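Local atomic coordinates of hydrolase, haloacid dehalogenase-like family (Chlorobaculum tepidum, PDB entry 2HCF), a protein that is probably a magnesium-dependent hydrolase of the haloacid dehalogenase-like family. Residues G47-Y55 and F142-L152. Residues are numbered along the deposited sequence; the frame is centred on the assembly and turned at random.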
loop_
_atom_site.group_PDB
_atom_site.type_symbol
_atom_site.label_atom_id
_atom_site.label_comp_id
_atom_site.label_asym_id
_atom_site.label_seq_id
_atom_site.Cartn_x
_atom_site.Cartn_y
_atom_site.Cartn_z
ATOM N N GLY A 47 -6.650 2.393 -2.967
ATOM C CA GLY A 47 -6.685 2.181 -1.539
ATOM C C GLY A 47 -7.311 0.885 -1.074
ATOM O O GLY A 47 -7.349 0.617 0.115
ATOM N N LYS A 48 -7.783 0.055 -2.007
ATOM C CA LYS A 48 -8.445 -1.192 -1.657
ATOM C C LYS A 48 -7.463 -2.384 -1.644
ATOM O O LYS A 48 -6.366 -2.324 -2.197
ATOM C CB LYS A 48 -9.659 -1.407 -2.576
ATOM C CG LYS A 48 -10.770 -0.371 -2.296
ATOM C CD LYS A 48 -11.784 -0.298 -3.416
HETATM N N MSE A 49 -7.850 -3.441 -0.942
HETATM C CA MSE A 49 -6.996 -4.615 -0.772
HETATM C C MSE A 49 -7.098 -5.496 -2.030
HETATM O O MSE A 49 -8.186 -5.682 -2.527
HETATM C CB MSE A 49 -7.469 -5.386 0.450
HETATM C CG MSE A 49 -7.482 -4.612 1.757
HETATM SE SE MSE A 49 -5.664 -4.183 2.320
HETATM C CE MSE A 49 -4.908 -5.651 2.214
ATOM N N ASP A 50 -5.988 -6.047 -2.535
ATOM C CA ASP A 50 -6.050 -6.906 -3.729
ATOM C C ASP A 50 -7.105 -8.037 -3.585
ATOM O O ASP A 50 -7.836 -8.356 -4.526
ATOM C CB ASP A 50 -4.677 -7.512 -4.033
ATOM C CG ASP A 50 -3.776 -6.596 -4.792
ATOM O OD1 ASP A 50 -4.227 -5.516 -5.220
ATOM O OD2 ASP A 50 -2.575 -6.953 -4.952
ATOM N N GLY A 51 -7.239 -8.599 -2.381
ATOM C CA GLY A 51 -8.166 -9.698 -2.175
ATOM C C GLY A 51 -9.594 -9.234 -2.260
ATOM O O GLY A 51 -10.443 -9.918 -2.812
ATOM N N ALA A 52 -9.845 -8.039 -1.748
ATOM C CA ALA A 52 -11.180 -7.472 -1.761
ATOM C C ALA A 52 -11.580 -7.093 -3.209
ATOM O O ALA A 52 -12.747 -7.206 -3.598
ATOM C CB ALA A 52 -11.223 -6.269 -0.859
ATOM N N ILE A 53 -10.603 -6.688 -4.007
ATOM C CA ILE A 53 -10.849 -6.376 -5.409
ATOM C C ILE A 53 -11.286 -7.644 -6.153
ATOM O O ILE A 53 -12.203 -7.587 -6.951
ATOM C CB ILE A 53 -9.591 -5.777 -6.087
ATOM C CG1 ILE A 53 -9.268 -4.402 -5.476
ATOM C CG2 ILE A 53 -9.831 -5.642 -7.592
ATOM C CD1 ILE A 53 -7.869 -3.870 -5.895
ATOM N N ILE A 54 -10.637 -8.777 -5.865
ATOM C CA ILE A 54 -10.976 -10.058 -6.494
ATOM C C ILE A 54 -12.389 -10.432 -6.154
ATOM O O ILE A 54 -13.146 -10.782 -7.047
ATOM C CB ILE A 54 -9.978 -11.170 -6.117
ATOM C CG1 ILE A 54 -8.616 -10.833 -6.736
ATOM C CG2 ILE A 54 -10.483 -12.555 -6.548
ATOM C CD1 ILE A 54 -7.445 -11.744 -6.305
ATOM N N TYR A 55 -12.761 -10.332 -4.878
ATOM C CA TYR A 55 -14.139 -10.652 -4.470
ATOM C C TYR A 55 -15.158 -9.719 -5.112
ATOM O O TYR A 55 -16.221 -10.178 -5.537
ATOM C CB TYR A 55 -14.307 -10.688 -2.926
ATOM C CG TYR A 55 -13.856 -12.004 -2.287
ATOM C CD1 TYR A 55 -14.722 -13.090 -2.172
ATOM C CD2 TYR A 55 -12.561 -12.163 -1.809
ATOM C CE1 TYR A 55 -14.298 -14.292 -1.609
ATOM C CE2 TYR A 55 -12.134 -13.346 -1.233
ATOM C CZ TYR A 55 -13.003 -14.416 -1.151
ATOM O OH TYR A 55 -12.545 -15.587 -0.584
ATOM N N PHE A 142 0.397 -6.579 4.408
ATOM C CA PHE A 142 0.020 -6.713 2.992
ATOM C C PHE A 142 -1.345 -7.374 2.785
ATOM O O PHE A 142 -2.013 -7.830 3.746
ATOM C CB PHE A 142 1.078 -7.532 2.257
ATOM C CG PHE A 142 2.495 -7.081 2.494
ATOM C CD1 PHE A 142 3.084 -6.153 1.658
ATOM C CD2 PHE A 142 3.259 -7.626 3.531
ATOM C CE1 PHE A 142 4.426 -5.737 1.873
ATOM C CE2 PHE A 142 4.613 -7.218 3.737
ATOM C CZ PHE A 142 5.159 -6.260 2.917
ATOM N N ALA A 143 -1.774 -7.468 1.521
ATOM C CA ALA A 143 -3.052 -8.132 1.193
ATOM C C ALA A 143 -3.037 -9.632 1.491
ATOM O O ALA A 143 -4.088 -10.272 1.552
ATOM C CB ALA A 143 -3.461 -7.894 -0.252
ATOM N N ASP A 144 -1.859 -10.202 1.680
ATOM C CA ASP A 144 -1.793 -11.579 2.178
ATOM C C ASP A 144 -2.386 -11.720 3.576
ATOM O O ASP A 144 -2.794 -12.808 3.979
ATOM C CB ASP A 144 -0.370 -12.069 2.162
ATOM C CG ASP A 144 0.352 -11.652 0.905
ATOM O OD1 ASP A 144 0.723 -10.474 0.849
ATOM O OD2 ASP A 144 0.544 -12.469 -0.022
ATOM N N ASP A 145 -2.456 -10.615 4.300
ATOM C CA ASP A 145 -2.798 -10.641 5.724
ATOM C C ASP A 145 -4.258 -10.383 6.047
ATOM O O ASP A 145 -4.724 -10.756 7.129
ATOM C CB ASP A 145 -1.940 -9.616 6.463
ATOM C CG ASP A 145 -0.454 -9.905 6.350
ATOM O OD1 ASP A 145 -0.076 -11.076 6.519
ATOM O OD2 ASP A 145 0.345 -8.969 6.100
ATOM N N ALA A 146 -4.973 -9.727 5.138
ATOM C CA ALA A 146 -6.380 -9.412 5.360
ATOM C C ALA A 146 -7.086 -8.911 4.114
ATOM O O ALA A 146 -6.466 -8.397 3.204
ATOM C CB ALA A 146 -6.512 -8.367 6.453
ATOM N N LEU A 147 -8.417 -9.021 4.126
ATOM C CA LEU A 147 -9.257 -8.442 3.082
ATOM C C LEU A 147 -9.643 -7.004 3.447
ATOM O O LEU A 147 -9.974 -6.222 2.575
ATOM C CB LEU A 147 -10.538 -9.282 2.886
ATOM C CG LEU A 147 -10.395 -10.742 2.417
ATOM C CD1 LEU A 147 -11.749 -11.454 2.519
ATOM C CD2 LEU A 147 -9.864 -10.855 1.005
ATOM N N ASP A 148 -9.593 -6.674 4.743
ATOM C CA ASP A 148 -9.974 -5.354 5.252
ATOM C C ASP A 148 -8.742 -4.570 5.698
ATOM O O ASP A 148 -7.980 -5.045 6.567
ATOM C CB ASP A 148 -10.896 -5.545 6.437
ATOM C CG ASP A 148 -11.286 -4.232 7.105
ATOM O OD1 ASP A 148 -10.847 -3.154 6.642
ATOM O OD2 ASP A 148 -12.068 -4.297 8.085
ATOM N N ARG A 149 -8.556 -3.383 5.110
ATOM C CA ARG A 149 -7.328 -2.570 5.313
ATOM C C ARG A 149 -7.166 -2.235 6.792
ATOM O O ARG A 149 -6.067 -2.052 7.291
ATOM C CB ARG A 149 -7.328 -1.259 4.493
ATOM C CG ARG A 149 -5.914 -0.661 4.345
ATOM C CD ARG A 149 -5.865 0.702 3.688
ATOM N NE ARG A 149 -4.465 1.012 3.492
ATOM C CZ ARG A 149 -3.836 0.858 2.351
ATOM N NH1 ARG A 149 -4.502 0.484 1.269
ATOM N NH2 ARG A 149 -2.540 1.125 2.273
ATOM N N ASN A 150 -8.293 -2.169 7.487
ATOM C CA ASN A 150 -8.317 -1.798 8.915
ATOM C C ASN A 150 -7.787 -2.831 9.893
ATOM O O ASN A 150 -7.580 -2.500 11.063
ATOM C CB ASN A 150 -9.723 -1.375 9.315
ATOM C CG ASN A 150 -10.139 -0.084 8.644
ATOM O OD1 ASN A 150 -9.299 0.678 8.149
ATOM N ND2 ASN A 150 -11.439 0.168 8.619
ATOM N N GLU A 151 -7.549 -4.055 9.423
ATOM C CA GLU A 151 -6.805 -5.064 10.189
ATOM C C GLU A 151 -5.280 -4.875 10.106
ATOM O O GLU A 151 -4.558 -5.257 11.030
ATOM C CB GLU A 151 -7.175 -6.467 9.697
ATOM C CG GLU A 151 -8.665 -6.793 9.887
ATOM C CD GLU A 151 -9.049 -8.176 9.374
ATOM O OE1 GLU A 151 -8.204 -9.122 9.444
ATOM O OE2 GLU A 151 -10.211 -8.314 8.893
ATOM N N LEU A 152 -4.801 -4.261 9.022
ATOM C CA LEU A 152 -3.353 -4.144 8.758
ATOM C C LEU A 152 -2.474 -3.367 9.766
ATOM O O LEU A 152 -1.361 -3.798 10.053
ATOM C CB LEU A 152 -3.126 -3.585 7.356
ATOM C CG LEU A 152 -3.517 -4.429 6.131
ATOM C CD1 LEU A 152 -2.717 -3.987 4.911
ATOM C CD2 LEU A 152 -3.382 -5.914 6.363
HETATM O O HOH W 1 -6.611 -9.025 0.511
#
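The bent side chain of M49, a selenomethionine at the N-cap position of helix 50-59, plugs into the segment 142-152, the loop that leads into helix 152-164, joining the helical cap of this haloacid dehalogenase fold to its Rossmann-like core. CB and CG run past the L147 carbonyl, CG lying 3.1 Å from L147 O. SE then meets R149 CA and L152 CD1. Bends at chi2 and chi3 (-50°) curl the chain so that CE ends over A143, 3.3 Å from A143 CA, and also meets A146 O and, tip to tip, L152 CD1 at 3.9 Å.

R149 runs extended from CG to NE toward the metal site, where NH2 forms salt bridges with D10, a magnesium ligand, and with D182. Its NH1 donates to G47 O at 3.1 Å, a bent bond (140°) arriving from above the carbonyl plane. A leucine in its place would probably leave G47 O without this donor and D10 and D182 without the arginine's charge.

Farther along the helix, Y55 is crossed at about a right angle by the L147 side chain, whose CD2 packs against the backbone of G51, 3.7 Å from G51 C. Beside it, one water bridges the segments, accepting weakly from G51 N and donating to A146 O at 2.8 Å.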